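Local coordinates for Nitrate/nitrite sensor protein NarX (Escherichia coli K12, PDB 3EZI) that senses nitrate and nitrite in the periplasm and signals nitrate to the response regulator NarL and both ions to NarP, at residues E35-A40 with Y64-L69; Q15-L20 with Q88-L93. All coordinates share one frame; numbering follows the deposited sequence.

Overall arrangement
Both contacts lie in the periplasmic sensor domain of NarX, an all-helical domain built as a four-helix bundle, and their centres are 10 Å apart. Contact 1 joins helix 30-40 to helix 55-75. Contact 2 joins helix 3-22 to helix 82-99. They share no helix, and contact 1 is nested inside the loop closed by contact 2. Contact 1 runs from buried M36 and W65 out to a salt bridge with an exposed arginine. Contact 2 is mostly buried and smaller, made of van der Waals contacts without a hydrogen bond across it. The two meet at F89 of contact 2, which touches M36 of contact 1.

Contact 1. Residues E35-A40 with Y64-L69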
loop_
_atom_site.group_PDB
_atom_site.type_symbol
_atom_site.label_atom_id
_atom_site.label_comp_id
_atom_site.label_asym_id
_atom_site.label_seq_id
_atom_site.Cartn_x
_atom_site.Cartn_y
_atom_site.Cartn_z
ATOM N N GLU A 35 1.561 7.006 8.748
ATOM C CA GLU A 35 0.239 6.400 8.762
ATOM C C GLU A 35 0.204 5.233 7.771
ATOM O O GLU A 35 -0.329 4.158 8.073
ATOM C CB GLU A 35 -0.793 7.451 8.359
ATOM C CG GLU A 35 -2.232 7.102 8.654
ATOM C CD GLU A 35 -3.159 8.247 8.285
ATOM O OE1 GLU A 35 -2.851 9.401 8.668
ATOM O OE2 GLU A 35 -4.181 7.996 7.614
ATOM N N MET A 36 0.800 5.433 6.599
ATOM C CA MET A 36 0.807 4.379 5.589
ATOM C C MET A 36 1.635 3.169 6.053
ATOM O O MET A 36 1.264 2.006 5.822
ATOM C CB MET A 36 1.324 4.958 4.278
ATOM C CG MET A 36 0.972 4.146 3.115
ATOM S SD MET A 36 1.334 5.002 1.565
ATOM C CE MET A 36 0.786 3.725 0.512
ATOM N N GLU A 37 2.746 3.428 6.738
ATOM C CA GLU A 37 3.563 2.316 7.258
ATOM C C GLU A 37 2.783 1.473 8.310
ATOM O O GLU A 37 2.820 0.209 8.313
ATOM C CB GLU A 37 4.844 2.871 7.913
ATOM C CG GLU A 37 5.768 1.783 8.418
ATOM C CD GLU A 37 6.978 2.327 9.156
ATOM O OE1 GLU A 37 7.959 1.566 9.306
ATOM O OE2 GLU A 37 6.948 3.503 9.595
ATOM N N GLN A 38 2.046 2.152 9.184
ATOM C CA GLN A 38 1.302 1.447 10.225
ATOM C C GLN A 38 0.215 0.569 9.618
ATOM O O GLN A 38 -0.112 -0.492 10.156
ATOM C CB GLN A 38 0.625 2.444 11.181
ATOM C CG GLN A 38 1.562 3.491 11.740
ATOM C CD GLN A 38 2.232 3.072 13.035
ATOM O OE1 GLN A 38 2.816 1.999 13.124
ATOM N NE2 GLN A 38 2.170 3.941 14.043
ATOM N N THR A 39 -0.352 1.051 8.513
ATOM C CA THR A 39 -1.424 0.339 7.835
ATOM C C THR A 39 -0.852 -0.869 7.080
ATOM O O THR A 39 -1.416 -1.987 7.164
ATOM C CB THR A 39 -2.171 1.293 6.846
ATOM O OG1 THR A 39 -2.691 2.442 7.573
ATOM C CG2 THR A 39 -3.381 0.544 6.229
ATOM N N ALA A 40 0.270 -0.662 6.390
ATOM C CA ALA A 40 0.891 -1.746 5.614
ATOM C C ALA A 40 1.346 -2.925 6.470
ATOM O O ALA A 40 1.300 -4.057 6.014
ATOM C CB ALA A 40 2.077 -1.233 4.804
ATOM N N TYR A 64 7.888 -3.826 -1.834
ATOM C CA TYR A 64 7.811 -2.811 -2.891
ATOM C C TYR A 64 7.588 -1.427 -2.253
ATOM O O TYR A 64 8.223 -0.427 -2.623
ATOM C CB TYR A 64 6.665 -3.165 -3.855
ATOM C CG TYR A 64 6.484 -2.175 -4.993
ATOM C CD1 TYR A 64 7.241 -2.285 -6.154
ATOM C CD2 TYR A 64 5.544 -1.154 -4.910
ATOM C CE1 TYR A 64 7.062 -1.412 -7.213
ATOM C CE2 TYR A 64 5.358 -0.267 -5.960
ATOM C CZ TYR A 64 6.125 -0.412 -7.109
ATOM O OH TYR A 64 5.928 0.449 -8.173
ATOM N N TRP A 65 6.679 -1.359 -1.288
ATOM C CA TRP A 65 6.432 -0.087 -0.624
ATOM C C TRP A 65 7.742 0.512 -0.054
ATOM O O TRP A 65 8.071 1.684 -0.267
ATOM C CB TRP A 65 5.433 -0.332 0.520
ATOM C CG TRP A 65 4.992 0.926 1.230
ATOM C CD1 TRP A 65 4.041 1.834 0.807
ATOM C CD2 TRP A 65 5.532 1.442 2.450
ATOM N NE1 TRP A 65 3.973 2.894 1.706
ATOM C CE2 TRP A 65 4.882 2.680 2.712
ATOM C CE3 TRP A 65 6.508 0.980 3.350
ATOM C CZ2 TRP A 65 5.187 3.459 3.838
ATOM C CZ3 TRP A 65 6.808 1.752 4.466
ATOM C CH2 TRP A 65 6.152 2.983 4.697
ATOM N N ARG A 66 8.463 -0.279 0.731
ATOM C CA ARG A 66 9.695 0.215 1.354
ATOM C C ARG A 66 10.897 0.442 0.428
ATOM O O ARG A 66 11.644 1.417 0.581
ATOM C CB ARG A 66 10.154 -0.762 2.460
ATOM C CG ARG A 66 10.082 -0.171 3.864
ATOM C CD ARG A 66 10.729 -1.068 4.894
ATOM N NE ARG A 66 9.914 -1.256 6.100
ATOM C CZ ARG A 66 9.573 -0.298 6.953
ATOM N NH1 ARG A 66 9.960 0.948 6.762
ATOM N NH2 ARG A 66 8.840 -0.615 8.008
ATOM N N ASN A 67 11.095 -0.468 -0.522
ATOM C CA ASN A 67 12.278 -0.404 -1.379
ATOM C C ASN A 67 12.142 0.293 -2.707
ATOM O O ASN A 67 13.145 0.615 -3.347
ATOM C CB ASN A 67 12.785 -1.826 -1.619
ATOM C CG ASN A 67 13.022 -2.584 -0.330
ATOM O OD1 ASN A 67 13.242 -1.982 0.714
ATOM N ND2 ASN A 67 12.998 -3.903 -0.406
ATOM N N GLU A 68 10.914 0.551 -3.151
ATOM C CA GLU A 68 10.736 1.184 -4.445
ATOM C C GLU A 68 9.820 2.393 -4.448
ATOM O O GLU A 68 10.150 3.470 -4.985
ATOM C CB GLU A 68 10.231 0.117 -5.465
ATOM C CG GLU A 68 11.335 -0.926 -5.844
ATOM C CD GLU A 68 10.854 -2.115 -6.703
ATOM O OE1 GLU A 68 10.372 -1.897 -7.803
ATOM O OE2 GLU A 68 10.953 -3.277 -6.255
ATOM N N LEU A 69 8.638 2.225 -3.867
ATOM C CA LEU A 69 7.629 3.298 -3.912
ATOM C C LEU A 69 7.960 4.509 -3.035
ATOM O O LEU A 69 7.979 5.646 -3.511
ATOM C CB LEU A 69 6.233 2.746 -3.547
ATOM C CG LEU A 69 5.116 3.804 -3.598
ATOM C CD1 LEU A 69 4.941 4.305 -5.027
ATOM C CD2 LEU A 69 3.825 3.204 -3.052
#
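M36 and E37 meet W65 and R66 where two helices of the sensor domain's four-helix bundle pack side by side. One motif here is a Met-aromatic contact between M36 and W65. The segment axes come within 11.8 Å at an angle of 139°, so the segments are antiparallel in sense but strongly inclined. M36 is extended, with CG anti to the backbone N (chi1 -161°), and this carries it past the indole. Its CB lies 4.2 Å from W65 CZ2. Its CG is 3.5 Å from W65 NE1. SD sits at the edge of the ring and accepts a weak hydrogen bond of 3.4 Å from W65 NE1. CE ends the chain near W65 NE1 and CD1. M36 also touches L19 of helix 3-22 and F89 of helix 82-99.

The six-membered ring of W65 reaches E37, where CH2 lies 3.5 Å from E37 CB. Replacing W65 by an alanine is likely to open a gap beside M36 and E37 and to leave the M36 sulfur without its N-H partner.

Beyond CB, E37 runs out to R66. The carboxylate and guanidinium planes are steeply turned, 79° apart. One oxygen, OE2, forms a salt bridge with K34, so the carboxylate serves two basic residues. One guanidinium face of R66 lies over W65 CZ3, toward the rim of the group. The main bond of the pair is R66 NH2 to E37 OE1 at 2.7 Å, near the guanidinium plane and on the anti side of the carboxylate, while NH1 adds a weak bond of 3.3 Å to the same oxygen.

Contact 2. Residues Q15-L20 with Q88-L93; sequences QSYRLL and QFVAGL. With IPA (isopropyl alcohol), chain E.
S16 and Y17 pack against F89 and V90 in a small, mostly buried van der Waals contact between the first and last helices of the sensor domain's four-helix bundle. The two segments run almost exactly antiparallel, at 174°, with axes 10.8 Å apart. S16 and V90 face each other, their CA atoms 7.8 Å apart. No hydrogen bond crosses this interface.

V90 is the central side chain. Its two methyls divide the work. CG2 meets S16 OG at 3.5 Å and also lies 3.9 Å from Y17 CE1. CG1 reaches the far end of the tyrosine and touches Y17 OH at 3.8 Å. The two side chains cross at about a right angle, and the tyrosine ring takes the outer, exposed side of the contact.

S16 has two conformers. In the one described here, OG stands between its own backbone N and carbonyl carbon (chi1 77°) and hydrogen-bonds to the carbonyl oxygen of R13, one turn back in the same helix. In this conformer the buried hydroxyl is satisfied within helix 3-22, although it touches a methyl across the interface. S16 CB lies 4.0 Å from F89 CD2, approaching the ring obliquely.

On the exposed surface of helix 82-99, Q88 OE1 accepts a hydrogen bond of 2.9 Å from O2 of an isopropyl alcohol. This molecule is probably from the crystallisation liquor.

Neighbouring helices close round the phenylalanine. F89 touches M36 of helix 30-40, and L61, Y64 and L69 of helix 55-75. Through this one ring, helix 82-99 meets helices 3-22, 30-40 and 55-75.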
loop_
_atom_site.group_PDB
_atom_site.type_symbol
_atom_site.label_atom_id
_atom_site.label_comp_id
_atom_site.label_asym_id
_atom_site.label_seq_id
_atom_site.Cartn_x
_atom_site.Cartn_y
_atom_site.Cartn_z
ATOM N N GLN A 15 -4.334 6.149 0.516
ATOM C CA GLN A 15 -3.133 6.816 1.007
ATOM C C GLN A 15 -2.058 6.985 -0.060
ATOM O O GLN A 15 -1.323 7.964 -0.039
ATOM C CB GLN A 15 -2.561 6.060 2.208
ATOM C CG GLN A 15 -3.445 6.208 3.463
ATOM C CD GLN A 15 -2.901 5.402 4.625
ATOM O OE1 GLN A 15 -1.771 5.613 5.060
ATOM N NE2 GLN A 15 -3.697 4.442 5.114
ATOM N N SER A 16 -1.958 6.042 -0.993
ATOM C CA SER A 16 -0.952 6.205 -2.049
ATOM C C SER A 16 -1.366 7.341 -3.015
ATOM O O SER A 16 -0.514 8.110 -3.465
ATOM C CB SER A 16 -0.735 4.892 -2.819
ATOM O OG SER A 16 -1.768 4.635 -3.740
ATOM N N TYR A 17 -2.663 7.460 -3.325
ATOM C CA TYR A 17 -3.100 8.541 -4.205
ATOM C C TYR A 17 -2.879 9.866 -3.489
ATOM O O TYR A 17 -2.537 10.857 -4.135
ATOM C CB TYR A 17 -4.605 8.463 -4.552
ATOM C CG TYR A 17 -5.060 7.298 -5.423
ATOM C CD1 TYR A 17 -4.248 6.769 -6.396
ATOM C CD2 TYR A 17 -6.360 6.787 -5.290
ATOM C CE1 TYR A 17 -4.710 5.722 -7.260
ATOM C CE2 TYR A 17 -6.839 5.754 -6.141
ATOM C CZ TYR A 17 -5.998 5.234 -7.121
ATOM O OH TYR A 17 -6.471 4.259 -7.986
ATOM N N ARG A 18 -3.137 9.898 -2.170
ATOM C CA ARG A 18 -2.956 11.106 -1.346
ATOM C C ARG A 18 -1.491 11.599 -1.333
ATOM O O ARG A 18 -1.221 12.795 -1.441
ATOM C CB ARG A 18 -3.385 10.830 0.105
ATOM C CG ARG A 18 -4.677 11.433 0.541
ATOM C CD ARG A 18 -4.618 11.884 2.011
ATOM N NE ARG A 18 -3.982 10.881 2.865
ATOM C CZ ARG A 18 -4.393 10.619 4.097
ATOM N NH1 ARG A 18 -5.420 11.288 4.594
ATOM N NH2 ARG A 18 -3.805 9.666 4.813
ATOM N N LEU A 19 -0.551 10.667 -1.173
ATOM C CA LEU A 19 0.873 11.000 -1.201
ATOM C C LEU A 19 1.295 11.442 -2.593
ATOM O O LEU A 19 2.110 12.353 -2.732
ATOM C CB LEU A 19 1.743 9.785 -0.749
ATOM C CG LEU A 19 2.007 9.756 0.754
ATOM C CD1 LEU A 19 2.643 8.405 1.166
ATOM C CD2 LEU A 19 2.951 10.913 1.095
ATOM N N LEU A 20 0.745 10.834 -3.642
ATOM C CA LEU A 20 1.146 11.269 -4.987
ATOM C C LEU A 20 0.722 12.718 -5.231
ATOM O O LEU A 20 1.432 13.476 -5.889
ATOM C CB LEU A 20 0.526 10.374 -6.071
ATOM C CG LEU A 20 0.844 10.595 -7.581
ATOM C CD1 LEU A 20 2.329 10.351 -7.877
ATOM C CD2 LEU A 20 -0.019 9.593 -8.420
ATOM N N GLN A 88 1.151 0.819 -10.122
ATOM C CA GLN A 88 1.561 -0.566 -9.964
ATOM C C GLN A 88 1.259 -1.022 -8.518
ATOM O O GLN A 88 0.789 -2.148 -8.302
ATOM C CB GLN A 88 3.054 -0.743 -10.258
ATOM C CG GLN A 88 3.505 -2.225 -10.106
ATOM C CD GLN A 88 4.997 -2.495 -10.397
ATOM O OE1 GLN A 88 5.501 -3.585 -10.103
ATOM N NE2 GLN A 88 5.691 -1.527 -11.000
ATOM N N PHE A 89 1.523 -0.158 -7.536
ATOM C CA PHE A 89 1.247 -0.542 -6.140
ATOM C C PHE A 89 -0.270 -0.808 -5.952
ATOM O O PHE A 89 -0.680 -1.784 -5.306
ATOM C CB PHE A 89 1.691 0.583 -5.192
ATOM C CG PHE A 89 1.429 0.294 -3.735
ATOM C CD1 PHE A 89 2.129 -0.699 -3.065
ATOM C CD2 PHE A 89 0.541 1.105 -3.018
ATOM C CE1 PHE A 89 1.963 -0.885 -1.676
ATOM C CE2 PHE A 89 0.362 0.925 -1.633
ATOM C CZ PHE A 89 1.073 -0.062 -0.976
ATOM N N VAL A 90 -1.089 0.056 -6.511
ATOM C CA VAL A 90 -2.553 -0.109 -6.403
ATOM C C VAL A 90 -2.981 -1.411 -7.122
ATOM O O VAL A 90 -3.836 -2.156 -6.606
ATOM C CB VAL A 90 -3.269 1.155 -6.998
ATOM C CG1 VAL A 90 -4.770 0.921 -7.172
ATOM C CG2 VAL A 90 -3.069 2.353 -6.049
ATOM N N ALA A 91 -2.383 -1.709 -8.284
ATOM C CA ALA A 91 -2.725 -2.944 -9.011
ATOM C C ALA A 91 -2.375 -4.163 -8.159
ATOM O O ALA A 91 -3.101 -5.176 -8.167
ATOM C CB ALA A 91 -1.961 -3.017 -10.386
ATOM N N GLY A 92 -1.254 -4.065 -7.431
ATOM C CA GLY A 92 -0.811 -5.133 -6.543
ATOM C C GLY A 92 -1.810 -5.349 -5.381
ATOM O O GLY A 92 -2.041 -6.469 -4.950
ATOM N N LEU A 93 -2.365 -4.257 -4.872
ATOM C CA LEU A 93 -3.368 -4.303 -3.774
ATOM C C LEU A 93 -4.642 -4.945 -4.323
ATOM O O LEU A 93 -5.310 -5.710 -3.618
ATOM C CB LEU A 93 -3.678 -2.878 -3.298
ATOM C CG LEU A 93 -2.614 -2.176 -2.454
ATOM C CD1 LEU A 93 -3.020 -0.721 -2.206
ATOM C CD2 LEU A 93 -2.442 -2.981 -1.152
HETATM C C1 IPA E . 5.957 -6.103 -7.002
HETATM C C2 IPA E . 4.776 -5.185 -7.007
HETATM C C3 IPA E . 4.146 -5.873 -5.827
HETATM O O2 IPA E . 3.998 -5.228 -8.234
#